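Local coordinates for protein NtrC family transcriptional regulator (Clostridium acetobutylicum ATCC 824, PDB 2Q5C) that probably regulates transcription as an ATP-dependent, DNA-binding activator of the NtrC family and is represented here by its amino-terminal, PrpR-type and probably sensory part, at residues F46-Q49 against D50-D53; I135-V138 against K139-I143; G169-S172 against L173-A176. One frame throughout, in Å; residues are numbered along the deposited sequence.

Contact 1 (F46-Q49 against D50-D53); sequences FGLQ and DEVD
Leu48 O accepts the amide of Glu51, with N to O at 2.8 Å, and this three-residue bond turns the chain at the carboxyl-terminal end of helix 38-48. The turn belongs to the helix-to-strand link of a parallel alpha/beta domain, and strand 54-58 follows directly. The donor does not sit on a carbonyl lone pair: Glu51 N lies 47° out of the carbonyl plane. Val52 CG2 lies 3.6 Å from Leu48 O, which gives this oxygen an apolar neighbour beside its polar one. A water bridges Gly47 O and Asp50 N, donating to the first and accepting from the second. The side chains of Gln49 and Asp50 run side by side in the same direction, amide and carboxylate planes 18° apart. With Gln49 CG wedged between its own N and carbonyl carbon (chi1 70°) and the rest of the chain extended, the amide reaches back along the helix. There OE1 takes a hydrogen bond from Ser70 N, while Gln49 NE2 rests 3.5 Å above the plane of the Phe46 ring, displaced toward its rim.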
loop_
_atom_site.group_PDB
_atom_site.type_symbol
_atom_site.label_atom_id
_atom_site.label_comp_id
_atom_site.label_asym_id
_atom_site.label_seq_id
_atom_site.Cartn_x
_atom_site.Cartn_y
_atom_site.Cartn_z
ATOM N N PHE A 46 7.618 -1.054 15.387
ATOM C CA PHE A 46 8.161 -1.714 16.564
ATOM C C PHE A 46 8.423 -0.675 17.655
ATOM O O PHE A 46 8.115 -0.898 18.830
ATOM C CB PHE A 46 9.444 -2.465 16.194
ATOM C CG PHE A 46 9.968 -3.308 17.303
ATOM C CD1 PHE A 46 9.589 -4.640 17.392
ATOM C CD2 PHE A 46 10.783 -2.750 18.289
ATOM C CE1 PHE A 46 10.066 -5.445 18.470
ATOM C CE2 PHE A 46 11.256 -3.527 19.361
ATOM C CZ PHE A 46 10.878 -4.865 19.446
ATOM N N GLY A 47 8.942 0.478 17.255
ATOM C CA GLY A 47 9.270 1.557 18.218
ATOM C C GLY A 47 8.027 2.174 18.836
ATOM O O GLY A 47 8.080 2.695 19.943
ATOM N N LEU A 48 6.907 2.125 18.116
ATOM C CA LEU A 48 5.640 2.716 18.571
ATOM C C LEU A 48 4.735 1.779 19.343
ATOM O O LEU A 48 3.740 2.205 19.945
ATOM C CB LEU A 48 4.834 3.172 17.352
ATOM C CG LEU A 48 5.245 4.487 16.707
ATOM C CD1 LEU A 48 4.515 4.623 15.394
ATOM C CD2 LEU A 48 4.882 5.634 17.633
ATOM N N GLN A 49 5.039 0.494 19.343
ATOM C CA GLN A 49 4.005 -0.444 19.725
ATOM C C GLN A 49 3.600 -0.359 21.183
ATOM O O GLN A 49 2.454 -0.677 21.504
ATOM C CB GLN A 49 4.325 -1.869 19.296
ATOM C CG GLN A 49 5.443 -2.509 20.024
ATOM C CD GLN A 49 5.542 -3.974 19.671
ATOM O OE1 GLN A 49 4.537 -4.678 19.573
ATOM N NE2 GLN A 49 6.746 -4.433 19.477
ATOM N N ASP A 50 4.499 0.092 22.053
ATOM C CA ASP A 50 4.117 0.201 23.461
ATOM C C ASP A 50 3.425 1.537 23.735
ATOM O O ASP A 50 2.967 1.785 24.857
ATOM C CB ASP A 50 5.335 0.004 24.381
ATOM C CG ASP A 50 5.878 -1.420 24.351
ATOM O OD1 ASP A 50 5.112 -2.384 24.095
ATOM O OD2 ASP A 50 7.094 -1.574 24.611
ATOM N N GLU A 51 3.323 2.377 22.705
ATOM C CA GLU A 51 2.731 3.725 22.836
ATOM C C GLU A 51 1.409 3.939 22.103
ATOM O O GLU A 51 0.820 5.017 22.193
ATOM C CB GLU A 51 3.699 4.799 22.341
ATOM C CG GLU A 51 5.080 4.777 22.977
ATOM C CD GLU A 51 6.043 5.761 22.333
ATOM O OE1 GLU A 51 5.681 6.478 21.365
ATOM O OE2 GLU A 51 7.200 5.817 22.806
ATOM N N VAL A 52 0.960 2.946 21.336
ATOM C CA VAL A 52 -0.297 3.048 20.596
ATOM C C VAL A 52 -1.119 1.777 20.762
ATOM O O VAL A 52 -0.571 0.722 21.167
ATOM C CB VAL A 52 -0.090 3.335 19.071
ATOM C CG1 VAL A 52 0.765 4.589 18.893
ATOM C CG2 VAL A 52 0.553 2.152 18.354
ATOM N N ASP A 53 -2.410 1.870 20.446
ATOM C CA ASP A 53 -3.341 0.722 20.595
ATOM C C ASP A 53 -3.409 -0.146 19.337
ATOM O O ASP A 53 -3.751 -1.319 19.407
ATOM C CB ASP A 53 -4.735 1.205 20.954
ATOM C CG ASP A 53 -4.766 1.909 22.281
ATOM O OD1 ASP A 53 -4.726 1.195 23.302
ATOM O OD2 ASP A 53 -4.776 3.150 22.325
HETATM O O HOH W 1 7.000 1.501 22.061
HETATM O O HOH W 2 2.047 -3.064 23.841
#

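Contact 2 (I135-V138 against K139-I143); sequences ISKV and KTENI
Thr140 OG1 donates to Lys137 O across 2.7 Å, the shortest hydrogen bond between 135-138 and 139-143. The hydroxyl occupies the position between the residue's own N and carbonyl carbon (chi1 70°), so that it approaches Lys137 O only slightly tilted from that carbonyl's plane. Thr140 CG2 is then directed to Ser136 O, 3.4 Å away. Lys137 O receives a second, weak bond from Glu141 N.

The backbone bonds change character along the stretch. Lys139 N to Ile135 O and Thr140 N to Ser136 O are regular alpha-helical bonds. Glu141 N is then shared, forming beside its weak bond to Lys137 O a 3.0 Å bond to Val138 O, approached from well above the carbonyl plane. Two further bonds, Asn142 N to Lys139 O and a weak one from Ile143 N to Val138 O, complete a Schellman motif at the end of helix 131-140. Asn142, with positive phi (62°), supplies the left-handed residue that reverses the chain toward strand 145-148.

Apolar contact accompanies this cap, as is usual for the motif: Val138 CG1 meets Ile143 CB at 3.8 Å and Ile143 CG2 at 3.9 Å, bringing together residues on the two sides of the turn. Both side chains pack on Ala98 of strand 96-102, and Ile135 reaches Val152 of helix 150-158.

Lys139 NZ is hydrogen-bonded to the backbone O of Gln159, and Ser136 OG to Gln159 OE1. Lys137 NZ and Glu141 OE2 carry opposite charges but stand 5.5 Å apart, so any attraction acts at a distance. Glu141 CG, set beside the residue's own backbone N (chi1 -63°), lies 3.4 Å from Lys137 O.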
loop_
_atom_site.group_PDB
_atom_site.type_symbol
_atom_site.label_atom_id
_atom_site.label_comp_id
_atom_site.label_asym_id
_atom_site.label_seq_id
_atom_site.Cartn_x
_atom_site.Cartn_y
_atom_site.Cartn_z
ATOM N N ILE A 135 12.557 -4.714 -11.058
ATOM C CA ILE A 135 12.547 -3.520 -11.930
ATOM C C ILE A 135 13.517 -3.722 -13.101
ATOM O O ILE A 135 13.170 -3.458 -14.254
ATOM C CB ILE A 135 12.784 -2.198 -11.136
ATOM C CG1 ILE A 135 11.562 -1.923 -10.220
ATOM C CG2 ILE A 135 13.055 -1.002 -12.056
ATOM C CD1 ILE A 135 10.218 -1.842 -10.966
ATOM N N SER A 136 14.704 -4.249 -12.814
ATOM C CA SER A 136 15.615 -4.608 -13.916
ATOM C C SER A 136 14.999 -5.594 -14.872
ATOM O O SER A 136 15.162 -5.464 -16.093
ATOM C CB SER A 136 16.917 -5.180 -13.361
ATOM O OG SER A 136 17.663 -4.143 -12.744
ATOM N N LYS A 137 14.285 -6.583 -14.358
ATOM C CA LYS A 137 13.612 -7.535 -15.220
ATOM C C LYS A 137 12.631 -6.827 -16.142
ATOM O O LYS A 137 12.551 -7.124 -17.320
ATOM C CB LYS A 137 12.906 -8.638 -14.408
ATOM C CG LYS A 137 12.497 -9.787 -15.263
ATOM C CD LYS A 137 11.854 -10.884 -14.441
ATOM C CE LYS A 137 11.546 -12.047 -15.308
ATOM N NZ LYS A 137 10.956 -13.162 -14.502
ATOM N N VAL A 138 11.833 -5.905 -15.606
ATOM C CA VAL A 138 10.910 -5.123 -16.425
ATOM C C VAL A 138 11.598 -4.492 -17.636
ATOM O O VAL A 138 11.081 -4.603 -18.756
ATOM C CB VAL A 138 10.197 -4.041 -15.564
ATOM C CG1 VAL A 138 9.324 -3.114 -16.435
ATOM C CG2 VAL A 138 9.349 -4.740 -14.484
ATOM N N LYS A 139 12.758 -3.866 -17.404
ATOM C CA LYS A 139 13.499 -3.178 -18.476
ATOM C C LYS A 139 13.852 -4.197 -19.533
ATOM O O LYS A 139 13.742 -3.921 -20.723
ATOM C CB LYS A 139 14.804 -2.553 -17.988
ATOM C CG LYS A 139 14.662 -1.384 -17.095
ATOM C CD LYS A 139 16.020 -0.870 -16.636
ATOM C CE LYS A 139 16.411 0.421 -17.344
ATOM N NZ LYS A 139 17.384 1.199 -16.502
ATOM N N THR A 140 14.275 -5.400 -19.116
ATOM C CA THR A 140 14.708 -6.407 -20.092
ATOM C C THR A 140 13.561 -6.921 -20.938
ATOM O O THR A 140 13.782 -7.506 -22.034
ATOM C CB THR A 140 15.433 -7.626 -19.445
ATOM O OG1 THR A 140 14.501 -8.439 -18.689
ATOM C CG2 THR A 140 16.574 -7.193 -18.597
ATOM N N GLU A 141 12.323 -6.732 -20.455
ATOM C CA GLU A 141 11.129 -7.116 -21.184
ATOM C C GLU A 141 10.665 -6.006 -22.121
ATOM O O GLU A 141 9.594 -6.099 -22.713
ATOM C CB GLU A 141 9.989 -7.499 -20.210
ATOM C CG GLU A 141 10.271 -8.700 -19.339
ATOM C CD GLU A 141 10.310 -10.018 -20.091
ATOM O OE1 GLU A 141 9.762 -10.108 -21.216
ATOM O OE2 GLU A 141 10.869 -10.982 -19.523
ATOM N N ASN A 142 11.471 -4.949 -22.242
ATOM C CA ASN A 142 11.149 -3.803 -23.094
ATOM C C ASN A 142 9.874 -3.061 -22.662
ATOM O O ASN A 142 9.158 -2.471 -23.475
ATOM C CB ASN A 142 11.053 -4.222 -24.575
ATOM C CG ASN A 142 11.245 -3.046 -25.523
ATOM O OD1 ASN A 142 11.997 -2.095 -25.242
ATOM N ND2 ASN A 142 10.514 -3.083 -26.641
ATOM N N ILE A 143 9.640 -3.051 -21.362
ATOM C CA ILE A 143 8.470 -2.349 -20.817
ATOM C C ILE A 143 8.945 -1.071 -20.151
ATOM O O ILE A 143 9.964 -1.078 -19.458
ATOM C CB ILE A 143 7.743 -3.263 -19.836
ATOM C CG1 ILE A 143 7.113 -4.432 -20.597
ATOM C CG2 ILE A 143 6.617 -2.507 -19.106
ATOM C CD1 ILE A 143 6.592 -5.557 -19.715
#

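Contact 3 (G169-S172 against L173-A176); sequences GEES and LRRA. With SO4 (sulfate ion), chain G.
Gly169 O accepts Leu173 N at 3.2 Å and so closes the first turn of helix 170-187, with Gly169 itself at the N-cap. This helix follows the last strand of the second alpha/beta domain yet lies against the first: Leu173 packs on Leu16 and Leu23 of helix 14-27, and Ala176 on Ile74 and Ile76 of strand 73-76.

Glu170 joins Arg174 twice. Its backbone O takes Arg174 N in a nearly straight bond (170°), and its side chain forms a salt bridge one helical turn on. The carboxylate and guanidinium run alongside each other, nearly coplanar, and Glu170 OE2 alone receives both Arg174 NE at 2.8 Å and Arg174 NH2 at 3.0 Å. The NE bond uses the anti lone pair, whereas NH2 approaches nearly along the C-O bond. Arg174 NH1 turns to other anions: O2 of a sulfate, probably from the crystallisation liquor, at 2.9 Å, and Glu26, which makes a further salt bridge. Charges at several edges of the group would help fix its rotation.

Glu171 meets Arg175 more loosely. The side chains cross at about a right angle, and the salt bridge between Glu171 OE2 and Arg175 NH1 is long, at 3.7 Å. A bend at chi3 (-77°) folds the Arg175 guanidinium back over the helix, one face above Glu171 O and Ser172 N. Ser172 continues the regular backbone ladder: its O accepts Ala176 N at 3.0 Å, and Ala176 CB lies 3.6 Å from that oxygen.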
loop_
_atom_site.group_PDB
_atom_site.type_symbol
_atom_site.label_atom_id
_atom_site.label_comp_id
_atom_site.label_asym_id
_atom_site.label_seq_id
_atom_site.Cartn_x
_atom_site.Cartn_y
_atom_site.Cartn_z
ATOM N N GLY A 169 -8.188 4.918 -1.056
ATOM C CA GLY A 169 -9.118 6.015 -0.900
ATOM C C GLY A 169 -9.743 6.089 0.467
ATOM O O GLY A 169 -9.397 5.332 1.386
ATOM N N GLU A 170 -10.668 7.016 0.587
ATOM C CA GLU A 170 -11.347 7.281 1.848
ATOM C C GLU A 170 -12.119 6.095 2.385
ATOM O O GLU A 170 -12.037 5.790 3.580
ATOM C CB GLU A 170 -12.247 8.530 1.733
ATOM C CG GLU A 170 -13.114 8.740 2.964
ATOM C CD GLU A 170 -13.758 10.088 2.994
ATOM O OE1 GLU A 170 -13.425 10.918 2.117
ATOM O OE2 GLU A 170 -14.588 10.313 3.917
ATOM N N GLU A 171 -12.883 5.421 1.541
ATOM C CA GLU A 171 -13.695 4.342 2.056
ATOM C C GLU A 171 -12.820 3.229 2.631
ATOM O O GLU A 171 -13.119 2.678 3.694
ATOM C CB GLU A 171 -14.653 3.839 0.979
ATOM C CG GLU A 171 -15.621 2.778 1.458
ATOM C CD GLU A 171 -16.606 3.237 2.547
ATOM O OE1 GLU A 171 -16.846 4.463 2.728
ATOM O OE2 GLU A 171 -17.157 2.327 3.218
ATOM N N SER A 172 -11.726 2.905 1.949
ATOM C CA SER A 172 -10.795 1.879 2.423
ATOM C C SER A 172 -10.200 2.263 3.797
ATOM O O SER A 172 -10.052 1.423 4.714
ATOM C CB SER A 172 -9.672 1.685 1.389
ATOM O OG SER A 172 -10.173 1.035 0.218
ATOM N N LEU A 173 -9.863 3.533 3.965
ATOM C CA LEU A 173 -9.287 3.973 5.230
ATOM C C LEU A 173 -10.337 3.977 6.334
ATOM O O LEU A 173 -10.034 3.544 7.446
ATOM C CB LEU A 173 -8.638 5.353 5.075
ATOM C CG LEU A 173 -7.939 5.893 6.331
ATOM C CD1 LEU A 173 -6.885 4.898 6.863
ATOM C CD2 LEU A 173 -7.289 7.239 6.019
ATOM N N ARG A 174 -11.567 4.403 6.033
ATOM C CA ARG A 174 -12.653 4.300 7.042
ATOM C C ARG A 174 -12.886 2.877 7.488
ATOM O O ARG A 174 -13.067 2.624 8.701
ATOM C CB ARG A 174 -13.948 4.899 6.494
ATOM C CG ARG A 174 -13.903 6.413 6.367
ATOM C CD ARG A 174 -15.248 6.925 5.830
ATOM N NE ARG A 174 -15.259 8.375 5.832
ATOM C CZ ARG A 174 -15.631 9.110 6.881
ATOM N NH1 ARG A 174 -16.028 8.520 8.011
ATOM N NH2 ARG A 174 -15.596 10.426 6.793
ATOM N N ARG A 175 -12.874 1.938 6.537
ATOM C CA ARG A 175 -13.069 0.523 6.892
ATOM C C ARG A 175 -11.954 0.018 7.780
ATOM O O ARG A 175 -12.193 -0.753 8.721
ATOM C CB ARG A 175 -13.182 -0.358 5.643
ATOM C CG ARG A 175 -14.426 -0.087 4.795
ATOM C CD ARG A 175 -14.605 -1.185 3.755
ATOM N NE ARG A 175 -13.698 -1.054 2.612
ATOM C CZ ARG A 175 -14.048 -0.560 1.424
ATOM N NH1 ARG A 175 -15.299 -0.145 1.215
ATOM N NH2 ARG A 175 -13.152 -0.488 0.440
ATOM N N ALA A 176 -10.716 0.423 7.493
ATOM C CA ALA A 176 -9.584 -0.021 8.314
ATOM C C ALA A 176 -9.671 0.542 9.727
ATOM O O ALA A 176 -9.332 -0.138 10.705
ATOM C CB ALA A 176 -8.250 0.356 7.640
HETATM S S SO4 G . -17.694 5.258 8.459
HETATM O O1 SO4 G . -17.564 4.024 7.686
HETATM O O2 SO4 G . -16.381 5.778 8.841
HETATM O O3 SO4 G . -18.402 6.235 7.632
HETATM O O4 SO4 G . -18.452 5.000 9.685
#

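The three contacts follow one another along the chain without touching, and each works at an end of a helix. Contacts 1 and 2 hold equivalent places in two domains of the same topology, each a four-stranded parallel sheet of strand order 2-1-3-4: helices 38-48 and 131-140 both finish at these contacts, before strands 54-58 and 145-148. Their centres are about 39 Å apart, on opposite sides of the chain's centre. Contact 3 opens helix 170-187, which follows the second sheet but packs on the first domain; its centre is about 22 Å from that of contact 1 and 33 Å from that of contact 2. The final helix thus ties the two domains together.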